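Local coordinates for Lin2111 protein (Listeria innocua, PDB 3EDP) that probably binds DNA as a transcription regulator of the GntR family, although its specific function is unknown, at residues A[38-43]-A[48-53]; A[55-58]-A[62-65]; A[102-107]-A[156-161]; A[129-134]-A[191-196]. All coordinates share one frame; numbering follows the deposited sequence.

Contact 1: residues A[38-43]-A[48-53]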
loop_
_atom_site.group_PDB
_atom_site.type_symbol
_atom_site.label_atom_id
_atom_site.label_comp_id
_atom_site.label_asym_id
_atom_site.label_seq_id
_atom_site.Cartn_x
_atom_site.Cartn_y
_atom_site.Cartn_z
ATOM N N ALA A 38 -17.965 -5.321 38.432
ATOM C CA ALA A 38 -17.949 -3.954 38.947
ATOM C C ALA A 38 -19.347 -3.357 38.880
ATOM O O ALA A 38 -19.750 -2.602 39.771
ATOM C CB ALA A 38 -16.952 -3.082 38.168
ATOM N N LEU A 39 -20.088 -3.713 37.832
ATOM C CA LEU A 39 -21.472 -3.272 37.671
ATOM C C LEU A 39 -22.355 -3.788 38.806
ATOM O O LEU A 39 -23.226 -3.068 39.290
ATOM C CB LEU A 39 -22.040 -3.696 36.310
ATOM C CG LEU A 39 -21.519 -2.919 35.085
ATOM C CD1 LEU A 39 -22.019 -3.518 33.759
ATOM C CD2 LEU A 39 -21.886 -1.453 35.171
ATOM N N GLN A 40 -22.124 -5.027 39.235
ATOM C CA GLN A 40 -22.847 -5.583 40.379
ATOM C C GLN A 40 -22.654 -4.708 41.614
ATOM O O GLN A 40 -23.596 -4.461 42.361
ATOM C CB GLN A 40 -22.397 -7.006 40.688
ATOM C CG GLN A 40 -22.818 -8.039 39.654
ATOM C CD GLN A 40 -22.136 -9.375 39.883
ATOM O OE1 GLN A 40 -22.088 -9.874 41.004
ATOM N NE2 GLN A 40 -21.595 -9.952 38.823
ATOM N N GLU A 41 -21.429 -4.238 41.811
ATOM C CA GLU A 41 -21.088 -3.390 42.945
ATOM C C GLU A 41 -21.683 -1.991 42.797
ATOM O O GLU A 41 -22.310 -1.471 43.715
ATOM C CB GLU A 41 -19.568 -3.295 43.076
ATOM C CG GLU A 41 -19.084 -2.237 44.044
ATOM C CD GLU A 41 -18.623 -2.830 45.354
ATOM O OE1 GLU A 41 -17.452 -2.595 45.723
ATOM O OE2 GLU A 41 -19.419 -3.542 46.004
ATOM N N ILE A 42 -21.473 -1.384 41.637
ATOM C CA ILE A 42 -21.971 -0.038 41.368
ATOM C C ILE A 42 -23.487 0.059 41.572
ATOM O O ILE A 42 -23.994 1.022 42.156
ATOM C CB ILE A 42 -21.614 0.395 39.925
ATOM C CG1 ILE A 42 -20.101 0.607 39.790
ATOM C CG2 ILE A 42 -22.386 1.644 39.525
ATOM C CD1 ILE A 42 -19.623 0.657 38.338
ATOM N N TYR A 43 -24.205 -0.952 41.098
ATOM C CA TYR A 43 -25.662 -0.931 41.138
ATOM C C TYR A 43 -26.240 -1.803 42.243
ATOM O O TYR A 43 -27.450 -2.007 42.308
ATOM C CB TYR A 43 -26.230 -1.320 39.765
ATOM C CG TYR A 43 -25.977 -0.238 38.748
ATOM C CD1 TYR A 43 -26.631 0.985 38.844
ATOM C CD2 TYR A 43 -25.062 -0.415 37.719
ATOM C CE1 TYR A 43 -26.401 1.991 37.938
ATOM C CE2 TYR A 43 -24.825 0.593 36.797
ATOM C CZ TYR A 43 -25.497 1.792 36.913
ATOM O OH TYR A 43 -25.271 2.804 36.016
ATOM N N THR A 48 -27.081 -12.056 37.989
ATOM C CA THR A 48 -28.168 -12.346 37.049
ATOM C C THR A 48 -28.836 -11.074 36.539
ATOM O O THR A 48 -29.159 -10.947 35.363
ATOM C CB THR A 48 -29.242 -13.210 37.730
ATOM O OG1 THR A 48 -28.717 -14.521 37.956
ATOM C CG2 THR A 48 -30.504 -13.297 36.872
ATOM N N THR A 49 -29.073 -10.141 37.447
ATOM C CA THR A 49 -29.635 -8.853 37.076
ATOM C C THR A 49 -28.707 -8.104 36.108
ATOM O O THR A 49 -29.146 -7.594 35.074
ATOM C CB THR A 49 -29.910 -8.013 38.323
ATOM O OG1 THR A 49 -30.955 -8.642 39.075
ATOM C CG2 THR A 49 -30.324 -6.593 37.942
ATOM N N ILE A 50 -27.422 -8.057 36.437
ATOM C CA ILE A 50 -26.458 -7.359 35.591
ATOM C C ILE A 50 -26.342 -8.048 34.228
ATOM O O ILE A 50 -26.298 -7.388 33.182
ATOM C CB ILE A 50 -25.074 -7.283 36.257
ATOM C CG1 ILE A 50 -25.122 -6.367 37.486
ATOM C CG2 ILE A 50 -24.015 -6.811 35.263
ATOM C CD1 ILE A 50 -25.690 -4.986 37.225
ATOM N N ARG A 51 -26.332 -9.376 34.237
ATOM C CA ARG A 51 -26.192 -10.122 32.979
ATOM C C ARG A 51 -27.372 -9.832 32.053
ATOM O O ARG A 51 -27.217 -9.720 30.831
ATOM C CB ARG A 51 -26.047 -11.628 33.225
ATOM C CG ARG A 51 -26.043 -12.457 31.932
ATOM C CD ARG A 51 -25.905 -13.955 32.200
ATOM N NE ARG A 51 -27.010 -14.488 32.997
ATOM C CZ ARG A 51 -26.892 -14.919 34.251
ATOM N NH1 ARG A 51 -27.954 -15.388 34.899
ATOM N NH2 ARG A 51 -25.710 -14.886 34.859
ATOM N N ARG A 52 -28.552 -9.684 32.646
ATOM C CA ARG A 52 -29.753 -9.358 31.883
ATOM C C ARG A 52 -29.736 -7.924 31.352
ATOM O O ARG A 52 -30.181 -7.668 30.236
ATOM C CB ARG A 52 -31.004 -9.593 32.723
ATOM C CG ARG A 52 -31.310 -11.066 32.974
ATOM C CD ARG A 52 -32.312 -11.214 34.110
ATOM N NE ARG A 52 -32.874 -12.555 34.183
ATOM C CZ ARG A 52 -33.640 -12.989 35.178
ATOM N NH1 ARG A 52 -33.922 -12.180 36.204
ATOM N NH2 ARG A 52 -34.121 -14.234 35.145
ATOM N N ALA A 53 -29.246 -6.994 32.164
ATOM C CA ALA A 53 -29.119 -5.609 31.735
ATOM C C ALA A 53 -28.175 -5.528 30.537
ATOM O O ALA A 53 -28.486 -4.887 29.533
ATOM C CB ALA A 53 -28.599 -4.735 32.881
#

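Contact 2: residues A[55-58]-A[62-65]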
loop_
_atom_site.group_PDB
_atom_site.type_symbol
_atom_site.label_atom_id
_atom_site.label_comp_id
_atom_site.label_asym_id
_atom_site.label_seq_id
_atom_site.Cartn_x
_atom_site.Cartn_y
_atom_site.Cartn_z
ATOM N N ASP A 55 -27.228 -8.006 28.473
ATOM C CA ASP A 55 -27.855 -8.681 27.325
ATOM C C ASP A 55 -28.724 -7.697 26.553
ATOM O O ASP A 55 -28.733 -7.681 25.326
ATOM C CB ASP A 55 -28.753 -9.839 27.766
ATOM C CG ASP A 55 -27.984 -11.074 28.173
ATOM O OD1 ASP A 55 -26.740 -11.107 28.034
ATOM O OD2 ASP A 55 -28.646 -12.025 28.641
ATOM N N LEU A 56 -29.475 -6.893 27.294
ATOM C CA LEU A 56 -30.340 -5.875 26.711
ATOM C C LEU A 56 -29.518 -4.834 25.946
ATOM O O LEU A 56 -29.890 -4.418 24.845
ATOM C CB LEU A 56 -31.150 -5.198 27.818
ATOM C CG LEU A 56 -32.464 -4.496 27.481
ATOM C CD1 LEU A 56 -33.084 -3.935 28.754
ATOM C CD2 LEU A 56 -32.246 -3.388 26.475
ATOM N N LEU A 57 -28.403 -4.405 26.532
ATOM C CA LEU A 57 -27.541 -3.424 25.881
ATOM C C LEU A 57 -26.882 -4.008 24.632
ATOM O O LEU A 57 -26.760 -3.333 23.610
ATOM C CB LEU A 57 -26.493 -2.895 26.858
ATOM C CG LEU A 57 -27.130 -2.197 28.063
ATOM C CD1 LEU A 57 -26.078 -1.897 29.122
ATOM C CD2 LEU A 57 -27.841 -0.936 27.625
ATOM N N VAL A 58 -26.467 -5.267 24.720
ATOM C CA VAL A 58 -25.868 -5.950 23.579
ATOM C C VAL A 58 -26.877 -6.064 22.431
ATOM O O VAL A 58 -26.549 -5.795 21.273
ATOM C CB VAL A 58 -25.353 -7.344 23.959
ATOM C CG1 VAL A 58 -25.048 -8.183 22.690
ATOM C CG2 VAL A 58 -24.119 -7.227 24.845
ATOM N N LEU A 62 -25.435 -1.473 21.809
ATOM C CA LEU A 62 -24.771 -0.391 22.524
ATOM C C LEU A 62 -23.465 -0.825 23.183
ATOM O O LEU A 62 -22.590 -0.003 23.427
ATOM C CB LEU A 62 -25.713 0.202 23.568
ATOM C CG LEU A 62 -27.003 0.738 22.950
ATOM C CD1 LEU A 62 -28.046 1.043 24.014
ATOM C CD2 LEU A 62 -26.700 1.968 22.109
ATOM N N VAL A 63 -23.341 -2.116 23.478
ATOM C CA VAL A 63 -22.129 -2.647 24.079
ATOM C C VAL A 63 -21.857 -4.031 23.521
ATOM O O VAL A 63 -22.726 -4.658 22.918
ATOM C CB VAL A 63 -22.232 -2.769 25.638
ATOM C CG1 VAL A 63 -22.963 -1.592 26.238
ATOM C CG2 VAL A 63 -22.911 -4.057 26.020
ATOM N N VAL A 64 -20.650 -4.517 23.742
ATOM C CA VAL A 64 -20.291 -5.853 23.303
ATOM C C VAL A 64 -19.430 -6.496 24.381
ATOM O O VAL A 64 -18.656 -5.816 25.059
ATOM C CB VAL A 64 -19.538 -5.813 21.945
ATOM C CG1 VAL A 64 -18.349 -4.865 22.023
ATOM C CG2 VAL A 64 -19.099 -7.211 21.527
ATOM N N ARG A 65 -19.591 -7.799 24.566
ATOM C CA ARG A 65 -18.795 -8.521 25.546
ATOM C C ARG A 65 -17.491 -9.002 24.930
ATOM O O ARG A 65 -17.453 -9.384 23.762
ATOM C CB ARG A 65 -19.557 -9.736 26.073
ATOM C CG ARG A 65 -20.784 -9.418 26.933
ATOM C CD ARG A 65 -21.330 -10.707 27.537
ATOM N NE ARG A 65 -22.247 -10.473 28.649
ATOM C CZ ARG A 65 -23.571 -10.496 28.548
ATOM N NH1 ARG A 65 -24.145 -10.747 27.375
ATOM N NH2 ARG A 65 -24.321 -10.274 29.623
#

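Contact 3: residues A[102-107]-A[156-161]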
loop_
_atom_site.group_PDB
_atom_site.type_symbol
_atom_site.label_atom_id
_atom_site.label_comp_id
_atom_site.label_asym_id
_atom_site.label_seq_id
_atom_site.Cartn_x
_atom_site.Cartn_y
_atom_site.Cartn_z
ATOM N N LYS A 102 -20.282 4.354 6.427
ATOM C CA LYS A 102 -21.547 3.638 6.421
ATOM C C LYS A 102 -21.728 2.840 7.706
ATOM O O LYS A 102 -22.839 2.664 8.185
ATOM C CB LYS A 102 -21.605 2.672 5.232
ATOM C CG LYS A 102 -21.258 3.287 3.887
ATOM C CD LYS A 102 -22.465 3.911 3.211
ATOM C CE LYS A 102 -22.633 5.364 3.593
ATOM N NZ LYS A 102 -23.637 6.035 2.721
ATOM N N ASP A 103 -20.623 2.344 8.241
ATOM C CA ASP A 103 -20.647 1.407 9.350
ATOM C C ASP A 103 -19.356 1.519 10.146
ATOM O O ASP A 103 -18.266 1.635 9.569
ATOM C CB ASP A 103 -20.765 -0.026 8.826
ATOM C CG ASP A 103 -22.184 -0.525 8.814
ATOM O OD1 ASP A 103 -22.911 -0.258 9.796
ATOM O OD2 ASP A 103 -22.568 -1.194 7.828
ATOM N N PHE A 104 -19.487 1.468 11.467
ATOM C CA PHE A 104 -18.338 1.410 12.356
ATOM C C PHE A 104 -18.773 0.678 13.621
ATOM O O PHE A 104 -19.563 1.197 14.405
ATOM C CB PHE A 104 -17.833 2.827 12.666
ATOM C CG PHE A 104 -16.632 2.874 13.579
ATOM C CD1 PHE A 104 -15.728 1.825 13.628
ATOM C CD2 PHE A 104 -16.392 3.994 14.367
ATOM C CE1 PHE A 104 -14.612 1.879 14.462
ATOM C CE2 PHE A 104 -15.287 4.052 15.208
ATOM C CZ PHE A 104 -14.392 2.995 15.251
ATOM N N TYR A 105 -18.283 -0.540 13.812
ATOM C CA TYR A 105 -18.666 -1.291 15.001
ATOM C C TYR A 105 -17.640 -2.350 15.390
ATOM O O TYR A 105 -16.702 -2.638 14.641
ATOM C CB TYR A 105 -20.050 -1.929 14.823
ATOM C CG TYR A 105 -20.075 -3.011 13.764
ATOM C CD1 TYR A 105 -20.111 -4.352 14.115
ATOM C CD2 TYR A 105 -20.049 -2.688 12.417
ATOM C CE1 TYR A 105 -20.131 -5.343 13.152
ATOM C CE2 TYR A 105 -20.070 -3.669 11.444
ATOM C CZ TYR A 105 -20.110 -4.996 11.817
ATOM O OH TYR A 105 -20.133 -5.980 10.855
ATOM N N ILE A 106 -17.827 -2.902 16.585
ATOM C CA ILE A 106 -16.994 -3.976 17.095
ATOM C C ILE A 106 -17.750 -5.291 16.976
ATOM O O ILE A 106 -18.959 -5.346 17.211
ATOM C CB ILE A 106 -16.659 -3.738 18.570
ATOM C CG1 ILE A 106 -16.025 -2.354 18.752
ATOM C CG2 ILE A 106 -15.781 -4.855 19.107
ATOM C CD1 ILE A 106 -15.841 -1.955 20.202
ATOM N N ARG A 107 -17.031 -6.349 16.625
ATOM C CA ARG A 107 -17.616 -7.665 16.429
ATOM C C ARG A 107 -16.539 -8.708 16.711
ATOM O O ARG A 107 -15.351 -8.386 16.757
ATOM C CB ARG A 107 -18.057 -7.805 14.976
ATOM C CG ARG A 107 -16.922 -7.430 14.004
ATOM C CD ARG A 107 -17.150 -7.935 12.581
ATOM N NE ARG A 107 -16.737 -9.327 12.427
ATOM C CZ ARG A 107 -16.914 -10.040 11.317
ATOM N NH1 ARG A 107 -17.506 -9.493 10.262
ATOM N NH2 ARG A 107 -16.504 -11.304 11.261
ATOM N N LYS A 156 -13.018 9.134 17.674
ATOM C CA LYS A 156 -12.501 10.266 16.914
ATOM C C LYS A 156 -11.078 10.050 16.382
ATOM O O LYS A 156 -10.595 10.828 15.562
ATOM C CB LYS A 156 -12.544 11.533 17.767
ATOM C CG LYS A 156 -11.912 11.377 19.133
ATOM C CD LYS A 156 -12.293 12.541 20.044
ATOM C CE LYS A 156 -11.836 12.311 21.477
ATOM N NZ LYS A 156 -10.358 12.185 21.576
ATOM N N ASP A 157 -10.405 9.008 16.863
ATOM C CA ASP A 157 -9.052 8.715 16.416
ATOM C C ASP A 157 -9.039 7.909 15.124
ATOM O O ASP A 157 -8.011 7.811 14.465
ATOM C CB ASP A 157 -8.286 7.971 17.509
ATOM C CG ASP A 157 -8.080 8.820 18.749
ATOM O OD1 ASP A 157 -7.650 9.983 18.590
ATOM O OD2 ASP A 157 -8.380 8.333 19.863
ATOM N N PHE A 158 -10.181 7.330 14.769
ATOM C CA PHE A 158 -10.250 6.516 13.561
ATOM C C PHE A 158 -10.438 7.388 12.325
ATOM O O PHE A 158 -11.418 7.252 11.579
ATOM C CB PHE A 158 -11.344 5.447 13.679
ATOM C CG PHE A 158 -11.030 4.379 14.685
ATOM C CD1 PHE A 158 -10.456 3.181 14.290
ATOM C CD2 PHE A 158 -11.282 4.583 16.033
ATOM C CE1 PHE A 158 -10.153 2.203 15.225
ATOM C CE2 PHE A 158 -10.988 3.609 16.964
ATOM C CZ PHE A 158 -10.419 2.420 16.563
ATOM N N GLN A 159 -9.494 8.303 12.121
ATOM C CA GLN A 159 -9.518 9.164 10.946
ATOM C C GLN A 159 -9.243 8.322 9.712
ATOM O O GLN A 159 -8.297 7.533 9.695
ATOM C CB GLN A 159 -8.492 10.292 11.081
ATOM C CG GLN A 159 -8.658 11.090 12.372
ATOM C CD GLN A 159 -7.756 12.317 12.431
ATOM O OE1 GLN A 159 -6.695 12.360 11.801
ATOM N NE2 GLN A 159 -8.176 13.320 13.190
ATOM N N ILE A 160 -10.078 8.467 8.688
ATOM C CA ILE A 160 -9.912 7.656 7.483
ATOM C C ILE A 160 -9.480 8.452 6.255
ATOM O O ILE A 160 -9.635 7.986 5.133
ATOM C CB ILE A 160 -11.178 6.841 7.147
ATOM C CG1 ILE A 160 -12.356 7.779 6.868
ATOM C CG2 ILE A 160 -11.485 5.850 8.262
ATOM C CD1 ILE A 160 -13.580 7.073 6.311
ATOM N N ILE A 161 -8.950 9.651 6.472
ATOM C CA ILE A 161 -8.406 10.466 5.389
ATOM C C ILE A 161 -7.218 9.727 4.748
ATOM O O ILE A 161 -7.105 9.646 3.530
ATOM C CB ILE A 161 -7.914 11.837 5.917
ATOM C CG1 ILE A 161 -9.079 12.627 6.518
ATOM C CG2 ILE A 161 -7.222 12.631 4.813
ATOM C CD1 ILE A 161 -10.283 12.735 5.592
#

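Contact 4: residues A[129-134]-A[191-196]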
loop_
_atom_site.group_PDB
_atom_site.type_symbol
_atom_site.label_atom_id
_atom_site.label_comp_id
_atom_site.label_asym_id
_atom_site.label_seq_id
_atom_site.Cartn_x
_atom_site.Cartn_y
_atom_site.Cartn_z
ATOM N N LYS A 129 -16.730 0.527 7.452
ATOM C CA LYS A 129 -17.115 0.526 6.057
ATOM C C LYS A 129 -17.298 1.961 5.592
ATOM O O LYS A 129 -18.000 2.744 6.241
ATOM C CB LYS A 129 -18.411 -0.259 5.867
ATOM C CG LYS A 129 -18.760 -0.531 4.409
ATOM C CD LYS A 129 -20.104 -1.231 4.284
ATOM C CE LYS A 129 -20.282 -2.302 5.358
ATOM N NZ LYS A 129 -19.166 -3.299 5.384
ATOM N N PHE A 130 -16.656 2.314 4.483
ATOM C CA PHE A 130 -16.880 3.625 3.878
ATOM C C PHE A 130 -16.948 3.615 2.351
ATOM O O PHE A 130 -16.491 2.683 1.692
ATOM C CB PHE A 130 -15.872 4.669 4.374
ATOM C CG PHE A 130 -14.452 4.414 3.951
ATOM C CD1 PHE A 130 -13.987 4.857 2.723
ATOM C CD2 PHE A 130 -13.568 3.766 4.800
ATOM C CE1 PHE A 130 -12.677 4.634 2.338
ATOM C CE2 PHE A 130 -12.255 3.547 4.425
ATOM C CZ PHE A 130 -11.811 3.979 3.189
ATOM N N VAL A 131 -17.539 4.671 1.810
ATOM C CA VAL A 131 -17.824 4.776 0.391
ATOM C C VAL A 131 -17.271 6.103 -0.097
ATOM O O VAL A 131 -17.191 7.074 0.657
ATOM C CB VAL A 131 -19.349 4.701 0.122
ATOM C CG1 VAL A 131 -19.707 5.403 -1.174
ATOM C CG2 VAL A 131 -19.825 3.251 0.107
ATOM N N GLN A 132 -16.881 6.141 -1.360
ATOM C CA GLN A 132 -16.213 7.305 -1.910
ATOM C C GLN A 132 -16.626 7.446 -3.366
ATOM O O GLN A 132 -16.569 6.477 -4.121
ATOM C CB GLN A 132 -14.709 7.088 -1.809
ATOM C CG GLN A 132 -13.853 8.314 -1.974
ATOM C CD GLN A 132 -12.389 7.991 -1.761
ATOM O OE1 GLN A 132 -12.034 6.855 -1.430
ATOM N NE2 GLN A 132 -11.529 8.985 -1.946
ATOM N N LYS A 133 -17.059 8.639 -3.761
ATOM C CA LYS A 133 -17.370 8.892 -5.166
ATOM C C LYS A 133 -16.076 9.059 -5.959
ATOM O O LYS A 133 -15.155 9.744 -5.515
ATOM C CB LYS A 133 -18.257 10.125 -5.321
ATOM C CG LYS A 133 -19.699 9.922 -4.857
ATOM C CD LYS A 133 -19.751 9.298 -3.469
ATOM C CE LYS A 133 -21.097 9.494 -2.795
ATOM N NZ LYS A 133 -21.028 9.131 -1.346
ATOM N N SER A 134 -16.001 8.421 -7.123
ATOM C CA SER A 134 -14.793 8.477 -7.942
ATOM C C SER A 134 -15.109 8.707 -9.416
ATOM O O SER A 134 -16.216 9.119 -9.772
ATOM C CB SER A 134 -13.959 7.200 -7.777
ATOM O OG SER A 134 -14.453 6.145 -8.586
ATOM N N ILE A 191 -23.954 -3.989 -4.710
ATOM C CA ILE A 191 -25.242 -3.550 -5.230
ATOM C C ILE A 191 -25.684 -2.280 -4.517
ATOM O O ILE A 191 -25.864 -1.232 -5.137
ATOM C CB ILE A 191 -26.331 -4.624 -5.033
ATOM C CG1 ILE A 191 -25.950 -5.915 -5.754
ATOM C CG2 ILE A 191 -27.684 -4.121 -5.537
ATOM C CD1 ILE A 191 -25.653 -5.717 -7.207
ATOM N N LYS A 192 -25.840 -2.377 -3.200
ATOM C CA LYS A 192 -26.398 -1.283 -2.417
ATOM C C LYS A 192 -25.482 -0.065 -2.349
ATOM O O LYS A 192 -25.940 1.070 -2.482
ATOM C CB LYS A 192 -26.749 -1.757 -1.004
ATOM C CG LYS A 192 -25.562 -2.248 -0.192
ATOM C CD LYS A 192 -25.998 -2.834 1.146
ATOM C CE LYS A 192 -24.800 -3.342 1.940
ATOM N NZ LYS A 192 -25.199 -4.057 3.185
ATOM N N ASN A 193 -24.188 -0.298 -2.150
ATOM C CA ASN A 193 -23.272 0.796 -1.854
ATOM C C ASN A 193 -22.625 1.449 -3.068
ATOM O O ASN A 193 -22.218 2.612 -3.007
ATOM C CB ASN A 193 -22.203 0.334 -0.865
ATOM C CG ASN A 193 -22.727 0.263 0.554
ATOM O OD1 ASN A 193 -22.738 -0.800 1.176
ATOM N ND2 ASN A 193 -23.179 1.397 1.071
HETATM N N MSE A 194 -22.530 0.706 -4.165
HETATM C CA MSE A 194 -21.839 1.197 -5.356
HETATM C C MSE A 194 -22.804 1.325 -6.518
HETATM O O MSE A 194 -22.420 1.716 -7.622
HETATM C CB MSE A 194 -20.695 0.257 -5.739
HETATM C CG MSE A 194 -19.611 0.155 -4.681
HETATM SE SE MSE A 194 -18.422 -1.354 -5.000
HETATM C CE MSE A 194 -17.577 -0.757 -6.668
ATOM N N HIS A 195 -24.057 0.968 -6.259
ATOM C CA HIS A 195 -25.118 1.100 -7.246
ATOM C C HIS A 195 -24.793 0.315 -8.507
ATOM O O HIS A 195 -24.763 0.854 -9.612
ATOM C CB HIS A 195 -25.384 2.574 -7.543
ATOM C CG HIS A 195 -25.768 3.361 -6.328
ATOM N ND1 HIS A 195 -24.847 4.037 -5.555
ATOM C CD2 HIS A 195 -26.971 3.557 -5.736
ATOM C CE1 HIS A 195 -25.467 4.628 -4.550
ATOM N NE2 HIS A 195 -26.757 4.352 -4.636
ATOM N N LEU A 196 -24.538 -0.974 -8.312
ATOM C CA LEU A 196 -24.291 -1.895 -9.406
ATOM C C LEU A 196 -25.438 -2.897 -9.481
ATOM O O LEU A 196 -26.256 -2.986 -8.562
ATOM C CB LEU A 196 -22.959 -2.623 -9.189
ATOM C CG LEU A 196 -21.699 -1.751 -9.234
ATOM C CD1 LEU A 196 -20.441 -2.598 -9.090
ATOM C CD2 LEU A 196 -21.647 -0.938 -10.521
#

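Contact 1: residues A[38-43]-A[48-53]
I50 pushes its whole side chain against L39 and Q40. It points from helix 47-59 toward the face of helix 36-42, and its two branches take different partners. The methyl CG2 meets the root of L39, with I50 CG2 3.8 Å from L39 CB. The other branch runs along the backbone of helix 36-42. Its end, I50 CD1, lies 3.7 Å from L39 O. That carbonyl is already used inside its own helix, where Y43 N bonds to L39 O at 3.0 Å. Q40 comes in from one flank. Its CG sits 3.6 Å from I50 CG1, so the aliphatic part of the chain does the touching. CG of Q40 lies beside the backbone N (chi1 -70°), and the chain runs extended beyond it, which carries the amide away from the isoleucine. The two helices with the short turn between them form the helix-turn-helix of the winged-helix GntR fold. Helix 47-59 is in the place of the recognition helix, which in this family probably enters the DNA major groove. Y43, just past the end of helix 36-42, adds a long contact of 4.5 Å from its CB to I50 CD1. Within its own segment, its ring has I42 CG2 over one face, 3.7 Å above the plane, and L39 CD2 at its edge. I14 and K17 of helix 10-23 also touch the tyrosine. L39 reaches further along helix 47-59 to V54, while I50 also touches E36 near the start of helix 36-42.

Contact 2: residues A[55-58]-A[62-65]
L57 and V58 pack closely against V63, where helix 47-59 runs out and the chain turns back into a strand. V63 CG1 lies 3.8 Å from L57 CB. V63 CG2 lies 3.6 Å from V58 CG2 and also borders L57 CB. The side chains of V58 and V63 cross at about a right angle. The backbone joins in through a CA-H...O contact, with V58 CA 3.5 Å from V63 O. One backbone hydrogen bond closes the turn: L62 N donates to L57 O at 2.9 Å, and the bond is nearly straight at 167°. The inner side is covered by helix 10-23, with I18 on L57 and I22 on V63. The leucine pair is looser, with L57 CD2 and L62 CD1 4.1 Å apart. The partly exposed side holds a salt bridge. R65, its chain extended from CG to NE, reaches back so that NH1 meets D55 OD1 at 2.7 Å. This oxygen lies at the guanidinium edge, near its plane, while the carboxylate plane is turned 80° from it. R65 NH2 adds a weak bond to D55 OD1 at 3.0 Å. E36 pairs with NE and R51 O accepts from NH2, so several partners fix the rotation of the guanidinium. This fits the junction between the probable recognition helix and the first wing strand in a winged helix-turn-helix domain of the GntR family.

Contact 3: residues A[102-107]-A[156-161]
F104 and F158 meet as an edge-to-face aromatic pair. The pair joins strand 99-108, within this chain an edge strand of the antiparallel sheet of the UTRA domain, to the loop that leads into helix 163-167. The aromatic interaction carries the contact. The edge of F104 is directed at one face of F158. The ring centroids are 5.0 Å apart and the planes stand at 56°, a tilted form of the T shape. F104 reaches out because its CG is anti to the backbone N (chi1 -180°), its CB already directed toward the loop. F158 also points toward its partner. It is the centre of an inverse gamma turn, and this tight bend in the loop presents the ring to the sheet. Y126 of strand 124-134 meets F158 as well, with planes at about 60°, so three aromatic rings gather here.

Apolar packing surrounds the pair: M85 of helix 79-86 touches both phenylalanines, P75 and I128 add to F104, and L153 adds to F158. Both rings are buried. Hydrogen bonds belong to the frame around the pair and do not cross it. The strand is bonded to strand 124-134, where a classic beta bulge sets K102 and D103 opposite the single residue K129. The closest approach of the two rings is from F104 CZ to F158 CD2, at 3.6 Å. CZ sits 3.5 Å above the plane of the F158 ring, offset toward the rim.

Contact 4: residues A[129-134]-A[191-196]
Side-chain packing of a helix on a sheet joins V131 and K129 to N193 in the UTRA domain. The C-terminal part of helix 188-194 lies against strand 124-134, which runs between strands 99-108 and 137-146. No hydrogen bond crosses between the two segments. N193 is the residue that reaches the strand. Its CB lies 3.9 Å from V131 CG2, and its amide nitrogen ND2 lies 4.0 Å from the same methyl. The two side chains approach at a slant. V131 offers CG2 because that methyl lies beside its backbone N, while CG1 is anti to it (chi1 155°) and comes only to 4.2 Å from N193 O. K129 takes part with its aliphatic chain. Its CD passes 4.1 Å from N193 OD1, and the two chains cross at about a right angle. The lysine then bends at chi3 (-41°) and chi4 (-54°). This carries NZ to E189, at the start of the same helix, where it forms a salt bridge. L140 of strand 137-146 touches both K129 and V131. The amide of N193 passes loosely by V131 and K129, and K102 of strand 99-108 lies closer to its nitrogen. The contact itself is loose van der Waals packing; the polar tie between strand and helix is the K129-E189 salt bridge. E189 probably offsets the positive charge of K129, which has R142 close by.

Contact 1 comes first along the chain and closes the short turn between helices 36-42 and 47-59. Contact 2 follows in series on helix 47-59 and closes the turn into strand 63-66. The two adjoin where that strand reaches back to the helix. Contacts 3 and 4 lie in the UTRA domain. They close loops of 48 and 56 residues that cross, since their segments alternate. Both reach one sheet, through its neighbouring strands 99-108 and 124-134. V64 of contact 2 packs on I106 of contact 3, a point where the GntR-family, probably DNA-binding, domain touches the UTRA domain. Contacts 1 and 4 lie far apart, centres about 42 Å.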